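Local coordinates for glycerol uptake operon antiterminator-related protein (PDB 1VKF) that is of uncharacterised function but adopts a TIM barrel of the glycerol-3-phosphate-responsive antiterminator family, and probably helps regulate glycerol uptake genes, at residues V158-E161 with E162-R165. Sequence-based numbering, arbitrary orientation.
Sequences VETE and EEAR
Glu161 OE2 sits at the edge of the Arg165 guanidinium, within its plane, while the carboxylate itself is turned 85° against that plane, and Arg165 NE reaches OE2 from above the carboxylate, at 3.0 Å. A weak second bond, Arg165 NH2 to Glu161 OE2 at 3.2 Å, makes this an i to i+4 salt bridge gripped through one oxygen. With CG anti to the backbone N (chi1 175°), Glu161 runs extended alongside the arginine, both pointing the same way; the backbone adds the bond from Arg165 N to Glu161 O. Cut back to an alanine, Glu161 would lose its carboxylate, and the guanidinium, left without this mate, would probably be freer to turn.

One residue earlier, Thr160 is the N-cap: its OG1, set between the backbone N and carbonyl carbon (chi1 65°), accepts from Glu163 N at 3.0 Å. Glu163, crossing the threonine side chain at about a right angle, uses OE1 to accept a nearly straight bond from Glu159 N at 2.9 Å, while Val158 CG1 packs on Ala164 CB. Thr160 thus caps helix 161-167, Glu163 and Val158 hold the loop after barrel strand 151-155 against it, and acidic residues clustered at this N-terminus would probably interact favourably with the helix dipole.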
ATOM      1  N   VAL A 158     -11.293   1.326   8.374  1.00 10.45           N
ATOM      2  CA  VAL A 158     -11.380   2.699   8.844  1.00 11.36           C
ATOM      3  C   VAL A 158     -12.718   3.272   8.344  1.00 10.94           C
ATOM      4  O   VAL A 158     -12.853   3.611   7.175  1.00 12.87           O
ATOM      5  CB  VAL A 158     -10.186   3.520   8.390  1.00 12.64           C
ATOM      6  CG1 VAL A 158     -10.325   4.985   8.866  1.00 11.43           C
ATOM      7  CG2 VAL A 158      -8.898   2.887   8.924  1.00 10.84           C
ATOM      8  N   GLU A 159     -13.699   3.331   9.237  1.00 10.70           N
ATOM      9  CA  GLU A 159     -15.108   3.487   8.870  1.00  9.55           C
ATOM     10  C   GLU A 159     -15.741   4.860   9.142  1.00 13.61           C
ATOM     11  O   GLU A 159     -16.891   5.088   8.762  1.00 15.19           O
ATOM     12  CB  GLU A 159     -15.950   2.419   9.563  1.00 12.51           C
ATOM     13  CG  GLU A 159     -15.637   1.034   9.014  1.00 11.72           C
ATOM     14  CD  GLU A 159     -16.623  -0.039   9.458  1.00 20.83           C
ATOM     15  OE1 GLU A 159     -17.285   0.130  10.501  1.00 25.18           O
ATOM     16  OE2 GLU A 159     -16.674  -1.075   8.771  1.00 25.79           O
ATOM     17  N   THR A 160     -15.017   5.764   9.795  1.00 11.53           N
ATOM     18  CA  THR A 160     -15.547   7.101  10.045  1.00 11.17           C
ATOM     19  C   THR A 160     -14.431   8.114   9.961  1.00 11.99           C
ATOM     20  O   THR A 160     -13.260   7.777  10.115  1.00  8.70           O
ATOM     21  CB  THR A 160     -16.171   7.211  11.460  1.00 11.55           C
ATOM     22  OG1 THR A 160     -15.155   7.035  12.446  1.00 11.07           O
ATOM     23  CG2 THR A 160     -17.157   6.117  11.755  1.00 14.28           C
ATOM     24  N   GLU A 161     -14.808   9.374   9.813  1.00 11.56           N
ATOM     25  CA  GLU A 161     -13.844  10.451   9.877  1.00 10.20           C
ATOM     26  C   GLU A 161     -13.123  10.510  11.228  1.00  7.11           C
ATOM     27  O   GLU A 161     -11.930  10.827  11.314  1.00 10.43           O
ATOM     28  CB  GLU A 161     -14.532  11.784   9.591  1.00 13.10           C
ATOM     29  CG  GLU A 161     -13.626  12.976   9.744  1.00 24.42           C
ATOM     30  CD  GLU A 161     -14.268  14.243   9.168  1.00 37.99           C
ATOM     31  OE1 GLU A 161     -14.767  14.207   8.009  1.00 45.25           O
ATOM     32  OE2 GLU A 161     -14.266  15.253   9.883  1.00 32.05           O
ATOM     33  N   GLU A 162     -13.869  10.254  12.299  1.00  9.48           N
ATOM     34  CA  GLU A 162     -13.313  10.312  13.650  1.00 10.53           C
ATOM     35  C   GLU A 162     -12.200   9.261  13.821  1.00 10.04           C
ATOM     36  O   GLU A 162     -11.145   9.534  14.386  1.00  8.80           O
ATOM     37  CB  GLU A 162     -14.393  10.104  14.725  1.00 12.54           C
ATOM     38  CG  GLU A 162     -15.375  11.243  14.884  1.00 12.70           C
ATOM     39  CD  GLU A 162     -16.559  11.188  13.926  1.00 23.93           C
ATOM     40  OE1 GLU A 162     -16.582  10.300  13.048  1.00 20.29           O
ATOM     41  OE2 GLU A 162     -17.452  12.073  14.011  1.00 20.52           O
ATOM     42  N   GLU A 163     -12.431   8.053  13.325  1.00 10.46           N
ATOM     43  CA  GLU A 163     -11.382   7.010  13.370  1.00  7.88           C
ATOM     44  C   GLU A 163     -10.156   7.425  12.582  1.00  7.50           C
ATOM     45  O   GLU A 163      -9.033   7.304  13.068  1.00 10.46           O
ATOM     46  CB  GLU A 163     -11.937   5.714  12.794  1.00  8.66           C
ATOM     47  CG  GLU A 163     -13.051   5.126  13.635  1.00 13.30           C
ATOM     48  CD  GLU A 163     -13.652   3.826  13.065  1.00 23.09           C
ATOM     49  OE1 GLU A 163     -13.144   3.245  12.069  1.00 17.11           O
ATOM     50  OE2 GLU A 163     -14.621   3.361  13.657  1.00 28.09           O
ATOM     51  N   ALA A 164     -10.386   7.986  11.385  1.00  9.08           N
ATOM     52  CA  ALA A 164      -9.294   8.399  10.518  1.00  9.54           C
ATOM     53  C   ALA A 164      -8.461   9.498  11.149  1.00 10.28           C
ATOM     54  O   ALA A 164      -7.259   9.430  11.115  1.00 10.03           O
ATOM     55  CB  ALA A 164      -9.814   8.823   9.180  1.00 10.13           C
ATOM     56  N   ARG A 165      -9.113  10.516  11.716  1.00 11.80           N
ATOM     57  CA  ARG A 165      -8.410  11.646  12.341  1.00 11.85           C
ATOM     58  C   ARG A 165      -7.524  11.192  13.470  1.00 10.91           C
ATOM     59  O   ARG A 165      -6.353  11.623  13.629  1.00 13.28           O
ATOM     60  CB  ARG A 165      -9.402  12.729  12.809  1.00 12.28           C
ATOM     61  CG  ARG A 165     -10.083  13.504  11.697  1.00 21.45           C
ATOM     62  CD  ARG A 165     -10.834  14.798  12.154  1.00 30.45           C
ATOM     63  NE  ARG A 165     -11.485  15.478  11.022  1.00 35.30           N
ATOM     64  CZ  ARG A 165     -10.841  16.186  10.091  1.00 35.12           C
ATOM     65  NH1 ARG A 165      -9.520  16.349  10.143  1.00 32.27           N
ATOM     66  NH2 ARG A 165     -11.519  16.743   9.095  1.00 41.62           N
TER